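Local coordinates for AgaA (Rhizobium radiobacter, PDB 6HLX), which binds the opine agropinic acid as the periplasmic substrate-binding protein of an ABC transporter, for import into the bacterium, at residues A[244-249]-A[405-410]; A[322-327]-A[372-377]; A[391-396]-A[444-449]. All blocks are in the same frame, centred on the assembly; numbering follows the deposited sequence.

Contact 1 of 3, residues A[244-249]-A[405-410]; sequences QFNTKF and SPYFND. With G9Z (agropinic acid), chain E.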
loop_
_atom_site.group_PDB
_atom_site.type_symbol
_atom_site.label_atom_id
_atom_site.label_comp_id
_atom_site.label_asym_id
_atom_site.label_seq_id
_atom_site.Cartn_x
_atom_site.Cartn_y
_atom_site.Cartn_z
ATOM N N GLN A 244 9.192 8.703 7.015
ATOM C CA GLN A 244 9.278 7.668 8.048
ATOM C C GLN A 244 10.681 7.818 8.611
ATOM O O GLN A 244 11.635 8.009 7.844
ATOM C CB GLN A 244 9.113 6.258 7.451
ATOM C CG GLN A 244 7.685 5.973 7.046
ATOM C CD GLN A 244 7.603 4.864 6.046
ATOM O OE1 GLN A 244 7.377 5.125 4.864
ATOM N NE2 GLN A 244 7.815 3.612 6.478
ATOM N N PHE A 245 10.807 7.745 9.933
ATOM C CA PHE A 245 12.089 7.918 10.629
ATOM C C PHE A 245 12.515 6.646 11.348
ATOM O O PHE A 245 11.702 6.049 12.074
ATOM C CB PHE A 245 11.954 9.031 11.700
ATOM C CG PHE A 245 11.537 10.386 11.170
ATOM C CD1 PHE A 245 10.198 10.728 11.068
ATOM C CD2 PHE A 245 12.486 11.320 10.778
ATOM C CE1 PHE A 245 9.814 11.989 10.594
ATOM C CE2 PHE A 245 12.099 12.571 10.291
ATOM C CZ PHE A 245 10.763 12.881 10.166
ATOM N N ASN A 246 13.801 6.282 11.244
ATOM C CA ASN A 246 14.299 5.173 12.044
ATOM C C ASN A 246 14.636 5.790 13.405
ATOM O O ASN A 246 15.609 6.563 13.526
ATOM C CB ASN A 246 15.539 4.546 11.422
ATOM C CG ASN A 246 16.018 3.337 12.160
ATOM O OD1 ASN A 246 15.818 3.205 13.371
ATOM N ND2 ASN A 246 16.654 2.413 11.441
ATOM N N THR A 247 13.841 5.445 14.430
ATOM C CA THR A 247 14.008 6.038 15.761
ATOM C C THR A 247 15.263 5.544 16.515
ATOM O O THR A 247 15.562 6.079 17.604
ATOM C CB THR A 247 12.742 5.913 16.603
ATOM O OG1 THR A 247 12.555 4.553 16.965
ATOM C CG2 THR A 247 11.503 6.513 15.926
ATOM N N LYS A 248 16.034 4.601 15.930
ATOM C CA LYS A 248 17.341 4.191 16.499
ATOM C C LYS A 248 18.435 5.188 16.088
ATOM O O LYS A 248 19.514 5.208 16.694
ATOM C CB LYS A 248 17.718 2.744 16.150
ATOM C CG LYS A 248 16.964 1.744 17.010
ATOM C CD LYS A 248 17.467 0.320 16.853
ATOM C CE LYS A 248 16.931 -0.555 17.965
ATOM N NZ LYS A 248 17.302 -1.982 17.778
ATOM N N PHE A 249 18.135 6.066 15.099
ATOM C CA PHE A 249 19.052 7.147 14.716
ATOM C C PHE A 249 18.763 8.209 15.769
ATOM O O PHE A 249 17.663 8.774 15.795
ATOM C CB PHE A 249 18.792 7.643 13.278
ATOM C CG PHE A 249 19.737 8.738 12.826
ATOM C CD1 PHE A 249 21.068 8.457 12.532
ATOM C CD2 PHE A 249 19.291 10.045 12.679
ATOM C CE1 PHE A 249 21.938 9.473 12.110
ATOM C CE2 PHE A 249 20.158 11.060 12.255
ATOM C CZ PHE A 249 21.475 10.769 11.977
ATOM N N SER A 405 7.595 4.109 11.438
ATOM C CA SER A 405 8.879 4.709 11.790
ATOM C C SER A 405 9.590 3.667 12.667
ATOM O O SER A 405 9.157 3.420 13.805
ATOM C CB SER A 405 8.666 6.028 12.528
ATOM O OG SER A 405 8.498 6.993 11.501
ATOM N N PRO A 406 10.597 2.959 12.094
ATOM C CA PRO A 406 11.207 1.831 12.805
ATOM C C PRO A 406 11.473 2.059 14.292
ATOM O O PRO A 406 12.022 3.096 14.696
ATOM C CB PRO A 406 12.492 1.559 12.014
ATOM C CG PRO A 406 12.108 1.895 10.593
ATOM C CD PRO A 406 11.157 3.086 10.725
ATOM N N TYR A 407 10.994 1.101 15.115
ATOM C CA TYR A 407 11.171 1.017 16.570
ATOM C C TYR A 407 10.382 2.044 17.389
ATOM O O TYR A 407 10.467 2.009 18.618
ATOM C CB TYR A 407 12.669 1.024 16.977
ATOM C CG TYR A 407 13.461 0.004 16.189
ATOM C CD1 TYR A 407 13.371 -1.357 16.482
ATOM C CD2 TYR A 407 14.208 0.381 15.076
ATOM C CE1 TYR A 407 14.038 -2.313 15.710
ATOM C CE2 TYR A 407 14.893 -0.562 14.308
ATOM C CZ TYR A 407 14.810 -1.907 14.636
ATOM O OH TYR A 407 15.478 -2.840 13.884
ATOM N N PHE A 408 9.545 2.880 16.744
ATOM C CA PHE A 408 8.674 3.774 17.500
ATOM C C PHE A 408 7.669 2.901 18.281
ATOM O O PHE A 408 7.055 1.992 17.710
ATOM C CB PHE A 408 7.909 4.733 16.572
ATOM C CG PHE A 408 6.928 5.610 17.332
ATOM C CD1 PHE A 408 7.379 6.666 18.118
ATOM C CD2 PHE A 408 5.557 5.369 17.267
ATOM C CE1 PHE A 408 6.474 7.462 18.837
ATOM C CE2 PHE A 408 4.650 6.165 17.973
ATOM C CZ PHE A 408 5.111 7.207 18.758
ATOM N N ASN A 409 7.497 3.208 19.565
ATOM C CA ASN A 409 6.595 2.458 20.435
ATOM C C ASN A 409 6.185 3.366 21.589
ATOM O O ASN A 409 6.997 3.642 22.467
ATOM C CB ASN A 409 7.330 1.190 20.944
ATOM C CG ASN A 409 6.499 0.155 21.667
ATOM O OD1 ASN A 409 5.271 0.153 21.631
ATOM N ND2 ASN A 409 7.173 -0.778 22.327
ATOM N N ASP A 410 4.958 3.908 21.534
ATOM C CA ASP A 410 4.431 4.766 22.606
ATOM C C ASP A 410 3.227 4.075 23.252
ATOM O O ASP A 410 2.260 3.747 22.547
ATOM C CB ASP A 410 4.038 6.150 22.058
ATOM C CG ASP A 410 3.422 7.039 23.123
ATOM O OD1 ASP A 410 4.163 7.475 24.040
ATOM O OD2 ASP A 410 2.213 7.355 23.010
HETATM O OAM G9Z E . 5.353 0.807 -4.857
HETATM C CAB G9Z E . 5.663 2.006 -4.868
HETATM C CAC G9Z E . 6.484 2.572 -5.865
HETATM C CB G9Z E . 6.604 4.088 -5.516
HETATM C CA G9Z E . 5.936 4.235 -4.159
HETATM C C G9Z E . 4.965 5.286 -4.173
HETATM O O G9Z E . 3.799 5.030 -4.582
HETATM N N G9Z E . 5.371 2.874 -3.881
HETATM C CAG G9Z E . 4.484 2.547 -2.699
HETATM C CAH G9Z E . 5.330 2.337 -1.442
HETATM O OAP G9Z E . 5.967 3.582 -1.160
HETATM C CAI G9Z E . 4.497 1.895 -0.235
HETATM O OAQ G9Z E . 3.541 0.893 -0.663
HETATM C CAJ G9Z E . 5.388 1.241 0.874
HETATM O OAR G9Z E . 4.559 0.839 1.980
HETATM C CAK G9Z E . 6.587 2.079 1.378
HETATM O OAT G9Z E . 7.458 1.244 2.167
HETATM C CAL G9Z E . 6.153 3.335 2.147
HETATM O OAS G9Z E . 7.309 4.139 2.471
HETATM O OXT G9Z E . 5.334 6.434 -3.806
#

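Contact 2 of 3, residues A[322-327]-A[372-377]; sequences FEVRLL and YDFTVM. With EDO (1,2-ethanediol), chain B.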
loop_
_atom_site.group_PDB
_atom_site.type_symbol
_atom_site.label_atom_id
_atom_site.label_comp_id
_atom_site.label_asym_id
_atom_site.label_seq_id
_atom_site.Cartn_x
_atom_site.Cartn_y
_atom_site.Cartn_z
ATOM N N PHE A 322 23.011 18.417 12.292
ATOM C CA PHE A 322 23.668 17.109 12.241
ATOM C C PHE A 322 23.712 16.615 10.807
ATOM O O PHE A 322 23.045 17.193 9.938
ATOM C CB PHE A 322 22.930 16.071 13.142
ATOM C CG PHE A 322 21.441 15.922 12.881
ATOM C CD1 PHE A 322 20.974 15.055 11.897
ATOM C CD2 PHE A 322 20.512 16.645 13.624
ATOM C CE1 PHE A 322 19.593 14.914 11.652
ATOM C CE2 PHE A 322 19.139 16.513 13.378
ATOM C CZ PHE A 322 18.686 15.652 12.390
ATOM N N GLU A 323 24.451 15.518 10.572
ATOM C CA GLU A 323 24.533 14.882 9.253
ATOM C C GLU A 323 23.611 13.662 9.253
ATOM O O GLU A 323 23.504 12.957 10.263
ATOM C CB GLU A 323 25.972 14.450 8.943
ATOM C CG GLU A 323 26.978 15.593 8.975
ATOM C CD GLU A 323 28.419 15.245 8.643
ATOM O OE1 GLU A 323 29.190 16.185 8.337
ATOM O OE2 GLU A 323 28.783 14.046 8.691
ATOM N N VAL A 324 22.940 13.395 8.115
ATOM C CA VAL A 324 22.017 12.274 8.025
ATOM C C VAL A 324 21.901 11.837 6.568
ATOM O O VAL A 324 22.167 12.631 5.673
ATOM C CB VAL A 324 20.625 12.665 8.629
ATOM C CG1 VAL A 324 19.963 13.791 7.844
ATOM C CG2 VAL A 324 19.683 11.468 8.773
ATOM N N ARG A 325 21.446 10.609 6.343
ATOM C CA ARG A 325 21.209 10.109 5.000
ATOM C C ARG A 325 19.719 9.894 4.802
ATOM O O ARG A 325 19.065 9.336 5.683
ATOM C CB ARG A 325 21.954 8.790 4.763
ATOM C CG ARG A 325 23.480 8.899 4.936
ATOM C CD ARG A 325 24.199 7.751 4.250
ATOM N NE ARG A 325 24.161 7.878 2.790
ATOM C CZ ARG A 325 25.085 8.497 2.059
ATOM N NH1 ARG A 325 26.140 9.057 2.640
ATOM N NH2 ARG A 325 24.960 8.561 0.739
ATOM N N LEU A 326 19.188 10.326 3.650
ATOM C CA LEU A 326 17.773 10.136 3.288
ATOM C C LEU A 326 17.663 9.102 2.184
ATOM O O LEU A 326 18.231 9.281 1.098
ATOM C CB LEU A 326 17.150 11.455 2.821
ATOM C CG LEU A 326 15.694 11.463 2.286
ATOM C CD1 LEU A 326 14.706 10.990 3.359
ATOM C CD2 LEU A 326 15.318 12.859 1.829
ATOM N N LEU A 327 16.893 8.048 2.460
ATOM C CA LEU A 327 16.647 6.992 1.472
ATOM C C LEU A 327 15.418 7.323 0.643
ATOM O O LEU A 327 14.327 7.545 1.185
ATOM C CB LEU A 327 16.458 5.629 2.165
ATOM C CG LEU A 327 16.059 4.443 1.272
ATOM C CD1 LEU A 327 17.155 4.117 0.223
ATOM C CD2 LEU A 327 15.684 3.227 2.110
ATOM N N TYR A 372 18.117 2.315 7.137
ATOM C CA TYR A 372 18.077 3.722 6.755
ATOM C C TYR A 372 17.982 4.589 8.005
ATOM O O TYR A 372 17.645 4.061 9.063
ATOM C CB TYR A 372 16.866 3.985 5.822
ATOM C CG TYR A 372 15.486 3.743 6.412
ATOM C CD1 TYR A 372 14.818 4.750 7.109
ATOM C CD2 TYR A 372 14.792 2.556 6.164
ATOM C CE1 TYR A 372 13.515 4.574 7.571
ATOM C CE2 TYR A 372 13.499 2.352 6.662
ATOM C CZ TYR A 372 12.859 3.371 7.355
ATOM O OH TYR A 372 11.556 3.228 7.780
ATOM N N ASP A 373 18.233 5.916 7.868
ATOM C CA ASP A 373 18.103 6.920 8.949
ATOM C C ASP A 373 16.655 7.464 8.843
ATOM O O ASP A 373 15.910 7.460 9.819
ATOM C CB ASP A 373 19.118 8.057 8.748
ATOM C CG ASP A 373 20.582 7.636 8.837
ATOM O OD1 ASP A 373 20.860 6.584 9.439
ATOM O OD2 ASP A 373 21.444 8.357 8.279
ATOM N N PHE A 374 16.263 7.890 7.634
ATOM C CA PHE A 374 14.881 8.271 7.310
ATOM C C PHE A 374 14.617 8.047 5.852
ATOM O O PHE A 374 15.561 7.885 5.080
ATOM C CB PHE A 374 14.458 9.673 7.799
ATOM C CG PHE A 374 15.027 10.936 7.190
ATOM C CD1 PHE A 374 16.368 11.002 6.795
ATOM C CD2 PHE A 374 14.275 12.114 7.172
ATOM C CE1 PHE A 374 16.923 12.207 6.346
ATOM C CE2 PHE A 374 14.832 13.320 6.722
ATOM C CZ PHE A 374 16.153 13.354 6.312
ATOM N N THR A 375 13.335 7.904 5.482
ATOM C CA THR A 375 12.985 7.585 4.086
ATOM C C THR A 375 11.785 8.362 3.626
ATOM O O THR A 375 10.905 8.666 4.440
ATOM C CB THR A 375 12.792 6.057 3.877
ATOM O OG1 THR A 375 12.590 5.763 2.480
ATOM C CG2 THR A 375 11.586 5.468 4.666
ATOM N N VAL A 376 11.796 8.748 2.341
ATOM C CA VAL A 376 10.637 9.388 1.711
ATOM C C VAL A 376 9.502 8.338 1.737
ATOM O O VAL A 376 9.683 7.181 1.326
ATOM C CB VAL A 376 10.954 9.857 0.274
ATOM C CG1 VAL A 376 9.686 10.275 -0.474
ATOM C CG2 VAL A 376 11.969 11.007 0.307
ATOM N N MET A 377 8.328 8.763 2.205
ATOM C CA MET A 377 7.159 7.894 2.323
ATOM C C MET A 377 6.144 8.366 1.289
ATOM O O MET A 377 5.713 9.509 1.349
ATOM C CB MET A 377 6.568 8.052 3.764
ATOM C CG MET A 377 5.188 7.396 3.959
ATOM S SD MET A 377 4.583 7.534 5.663
ATOM C CE MET A 377 4.323 9.370 5.824
HETATM C C1 EDO B . 20.532 3.307 13.147
HETATM O O1 EDO B . 21.507 4.218 13.614
HETATM C C2 EDO B . 19.522 4.066 12.254
HETATM O O2 EDO B . 20.151 4.529 11.070
HETATM O O HOH W 1 18.804 6.694 5.222
#

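Contact 3 of 3, residues A[391-396]-A[444-449]; sequences NYYYGG and SPLVYF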
loop_
_atom_site.group_PDB
_atom_site.type_symbol
_atom_site.label_atom_id
_atom_site.label_comp_id
_atom_site.label_asym_id
_atom_site.label_seq_id
_atom_site.Cartn_x
_atom_site.Cartn_y
_atom_site.Cartn_z
ATOM N N ASN A 391 -1.143 0.297 11.521
ATOM C CA ASN A 391 -0.068 -0.125 10.640
ATOM C C ASN A 391 1.081 0.912 10.617
ATOM O O ASN A 391 2.249 0.534 10.530
ATOM C CB ASN A 391 -0.627 -0.394 9.250
ATOM C CG ASN A 391 0.402 -0.825 8.237
ATOM O OD1 ASN A 391 1.254 -1.724 8.476
ATOM N ND2 ASN A 391 0.354 -0.179 7.095
ATOM N N TYR A 392 0.734 2.212 10.769
ATOM C CA TYR A 392 1.689 3.321 10.806
ATOM C C TYR A 392 2.257 3.614 12.196
ATOM O O TYR A 392 3.423 3.987 12.307
ATOM C CB TYR A 392 0.992 4.607 10.275
ATOM C CG TYR A 392 0.905 4.615 8.769
ATOM C CD1 TYR A 392 -0.039 3.831 8.096
ATOM C CD2 TYR A 392 1.772 5.389 8.011
ATOM C CE1 TYR A 392 -0.065 3.772 6.703
ATOM C CE2 TYR A 392 1.741 5.353 6.614
ATOM C CZ TYR A 392 0.814 4.549 5.968
ATOM O OH TYR A 392 0.846 4.470 4.598
ATOM N N TYR A 393 1.417 3.527 13.248
ATOM C CA TYR A 393 1.759 4.019 14.594
ATOM C C TYR A 393 1.984 3.013 15.705
ATOM O O TYR A 393 2.619 3.368 16.704
ATOM C CB TYR A 393 0.643 4.979 15.062
ATOM C CG TYR A 393 0.667 6.307 14.333
ATOM C CD1 TYR A 393 0.023 6.463 13.108
ATOM C CD2 TYR A 393 1.336 7.409 14.868
ATOM C CE1 TYR A 393 0.069 7.671 12.412
ATOM C CE2 TYR A 393 1.368 8.630 14.194
ATOM C CZ TYR A 393 0.747 8.749 12.957
ATOM O OH TYR A 393 0.777 9.945 12.279
ATOM N N TYR A 394 1.385 1.817 15.615
ATOM C CA TYR A 394 1.461 0.860 16.722
ATOM C C TYR A 394 2.889 0.350 16.950
ATOM O O TYR A 394 3.684 0.302 16.017
ATOM C CB TYR A 394 0.550 -0.341 16.422
ATOM C CG TYR A 394 0.129 -1.093 17.667
ATOM C CD1 TYR A 394 -0.880 -0.603 18.491
ATOM C CD2 TYR A 394 0.770 -2.267 18.047
ATOM C CE1 TYR A 394 -1.258 -1.276 19.650
ATOM C CE2 TYR A 394 0.401 -2.948 19.211
ATOM C CZ TYR A 394 -0.643 -2.467 19.987
ATOM O OH TYR A 394 -1.038 -3.129 21.128
ATOM N N GLY A 395 3.170 -0.072 18.173
ATOM C CA GLY A 395 4.410 -0.759 18.491
ATOM C C GLY A 395 4.221 -2.224 18.124
ATOM O O GLY A 395 4.143 -2.569 16.937
ATOM N N GLY A 396 4.053 -3.081 19.136
ATOM C CA GLY A 396 3.833 -4.507 18.894
ATOM C C GLY A 396 5.105 -5.306 18.672
ATOM O O GLY A 396 6.213 -4.817 18.933
ATOM N N SER A 444 4.821 13.247 16.717
ATOM C CA SER A 444 5.158 13.252 15.294
ATOM C C SER A 444 6.108 12.105 14.857
ATOM O O SER A 444 7.134 12.387 14.224
ATOM C CB SER A 444 5.715 14.612 14.885
ATOM O OG SER A 444 4.657 15.551 14.794
ATOM N N PRO A 445 5.805 10.820 15.170
ATOM C CA PRO A 445 6.662 9.724 14.667
ATOM C C PRO A 445 6.660 9.691 13.140
ATOM O O PRO A 445 7.639 9.278 12.536
ATOM C CB PRO A 445 6.010 8.467 15.238
ATOM C CG PRO A 445 4.564 8.848 15.436
ATOM C CD PRO A 445 4.616 10.287 15.879
ATOM N N LEU A 446 5.543 10.133 12.518
ATOM C CA LEU A 446 5.398 10.253 11.063
ATOM C C LEU A 446 5.197 11.735 10.767
ATOM O O LEU A 446 4.513 12.426 11.519
ATOM C CB LEU A 446 4.175 9.482 10.531
ATOM C CG LEU A 446 4.212 7.932 10.408
ATOM C CD1 LEU A 446 5.346 7.438 9.487
ATOM C CD2 LEU A 446 4.227 7.242 11.754
ATOM N N VAL A 447 5.764 12.203 9.655
ATOM C CA VAL A 447 5.593 13.593 9.221
ATOM C C VAL A 447 4.976 13.535 7.827
ATOM O O VAL A 447 5.374 12.688 7.002
ATOM C CB VAL A 447 6.927 14.376 9.284
ATOM C CG1 VAL A 447 6.876 15.619 8.404
ATOM C CG2 VAL A 447 7.266 14.750 10.734
ATOM N N TYR A 448 3.977 14.417 7.558
ATOM C CA TYR A 448 3.269 14.388 6.274
ATOM C C TYR A 448 3.366 15.746 5.600
ATOM O O TYR A 448 3.249 16.777 6.274
ATOM C CB TYR A 448 1.785 14.041 6.498
ATOM C CG TYR A 448 1.565 12.790 7.315
ATOM C CD1 TYR A 448 1.443 12.853 8.702
ATOM C CD2 TYR A 448 1.408 11.547 6.698
ATOM C CE1 TYR A 448 1.240 11.701 9.463
ATOM C CE2 TYR A 448 1.182 10.393 7.449
ATOM C CZ TYR A 448 1.074 10.482 8.830
ATOM O OH TYR A 448 0.838 9.363 9.583
ATOM N N PHE A 449 3.522 15.742 4.262
ATOM C CA PHE A 449 3.690 16.996 3.538
ATOM C C PHE A 449 2.607 17.333 2.557
ATOM O O PHE A 449 2.295 18.517 2.424
ATOM C CB PHE A 449 5.042 17.004 2.801
ATOM C CG PHE A 449 6.231 16.983 3.741
ATOM C CD1 PHE A 449 6.296 17.850 4.828
ATOM C CD2 PHE A 449 7.273 16.078 3.546
ATOM C CE1 PHE A 449 7.402 17.827 5.700
ATOM C CE2 PHE A 449 8.374 16.059 4.414
ATOM C CZ PHE A 449 8.423 16.925 5.484
HETATM O O HOH W 2 2.566 11.580 13.336
#

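Contact 1 of 3, residues A[244-249]-A[405-410]
Two beta turns from distant parts of the chain meet at the end of strand 240-245. Asn246 to Phe249 form a type I turn, and Ser405 to Phe408 form a type II turn. The tight part is polar and lies next to the strand. Phe245 N donates to Ser405 OG at 2.9 Å in a nearly straight bond (173°). Ser405 OG is also hydrogen-bonded to Pro445 O, so the hydroxyl ties the strand end to a third piece of chain. Pro406 O is gripped twice by one residue. Thr247 N donates to Pro406 O at 3.0 Å and Thr247 OG1 to Pro406 O at 2.7 Å, the hydroxyl on a lone pair. Thr247 OG1 sits between its own N and carbonyl carbon (chi1 70°), which turns it to the same acceptor as the amide. At the strand side, Gln244 OE1 accepts from agropinic acid OAS at 2.6 Å, and Gln244 NE2 is held by Thr402 O and Asn404 O.

The loose part is the exposed Lys248. Its extended chain crosses one face of Tyr407 obliquely. Lys248 CE stands over the ring centre, and Lys248 NZ makes a cation-pi contact 4.1 Å from the Tyr407 ring centroid. Asn246 OD1 lies at the edge of the same ring. Asn246 OD1 also accepts from Lys248 N at 2.9 Å, closing an Asx turn, with the donor above the carbonyl plane.

Contact 2 of 3, residues A[322-327]-A[372-377]
A parallel strand pair in the mixed sheet of the periplasmic binding protein fold is formed by 322-327 and 374-377. The pairing is regular at one end and splayed at the other. At the regular end, Leu327 N donates to Phe374 O at 2.9 Å, almost straight (177°). Leu327 O then accepts from Val376 N at 3.0 Å, nearly along the C=O axis. Thr375 OG1 adds a second bond to Leu327 O at 2.8 Å, coming from above the carbonyl plane. With OG1 anti to the backbone N (chi1 -174°), the Thr375 hydroxyl reaches that oxygen; it is also hydrogen-bonded to Arg363 NH1.

At the splayed end, a side chain and a water bridge the strands. Asp373 OD2 takes Arg325 N at 3.0 Å on its anti lone pair. A water accepts from Asp373 N and donates to Arg325 O. Asp373 OD1 accepts from a bound 1,2-ethanediol, probably from the crystallisation liquor. The Arg325 guanidinium turns to Asp356 instead.

One sheet face carries Leu326 and Phe374. Leu326 CD1 stands 3.7 Å from the Phe374 ring centroid, over the ring centre, a CH-pi contact. Arg325 O lies at the edge of that ring, in its plane, and Val324 CG1 touches Phe374 CE1 at 3.7 Å. Leu326 also packs on helix 333-347. Leu327 lies on the other face beside Thr375, and Leu327 CD2 packs against Tyr372 CB. Strand 351-356 is the other parallel neighbour of 322-327. Helices 333-347 and 360-369 link the three strands in successive beta-alpha-beta crossovers, as in the alpha/beta lobes of periplasmic binding proteins.

Contact 3 of 3, residues A[391-396]-A[444-449]
Three tyrosines, a leucine and a proline join the end of helix 388-393 to strand 446-451 and the residue before it. The setting is near the pocket, with the Tyr392 side chain about 6 Å from agropinic acid.

The polar part is a short chain of bonds. Tyr393 and Tyr448 point at each other tip to tip. Tyr448 OH donates to Tyr393 OH at 2.8 Å, and Tyr393 OH lies at the edge of the Tyr448 ring, in its plane. Tyr393 OH in turn donates to a water at 2.6 Å. That water lies in the plane of the Tyr393 ring and donates to Leu446 O at 2.8 Å. The bonds therefore run in one direction, from Tyr448 through Tyr393 and the water to the strand backbone. This should help to fix the rotation of both buried hydroxyls.

The apolar part gathers on the Tyr393 ring. Leu446 CD2 sits over the centre of one face, 4.0 Å from the Tyr393 ring centroid, in a CH-pi contact. Pro445 CG comes within 3.4 Å of Tyr393 CE2, the two side chains crossing at about a right angle. Tyr393 has CG anti to its carbonyl carbon (chi1 -72°), and from there the ring extends to the strand. Leu446 CD2 also meets the backbone of the helix end, 3.4 Å from Tyr392 O. Leu446 CG lies at the edge of the Tyr392 ring.

The Tyr392 hydroxyl is hydrogen-bonded to Leu380 O and Ser379 OG. Phe436 of helix 426-443 meets the Tyr393 ring edge-to-face, and Ile413 and Leu417 of helix 411-422 also touch Tyr393. Met377 of strand 374-379 touches Tyr392, Leu446 and Tyr448, so the contact lies where these helices meet the sheet.

How the contacts relate
All three contacts reach one mixed sheet, in which strands 446-451, 240-245, 374-379 and 322-327 are successive neighbours. Contact 1 lies between the others: its centre is about 12 Å from that of contact 2 and about 8 Å from that of contact 3, and the centres of contacts 2 and 3 are about 16 Å apart. Along the chain, contact 2 is nested inside the loop closed by contact 1. Contact 3 opens after contact 2 closes, and its segments alternate with those of contact 1. Distant parts of the sequence thus converge on one sheet. Gln244 of contact 1 and Met377 of contact 2 both belong to the agropinic acid pocket, and they touch each other.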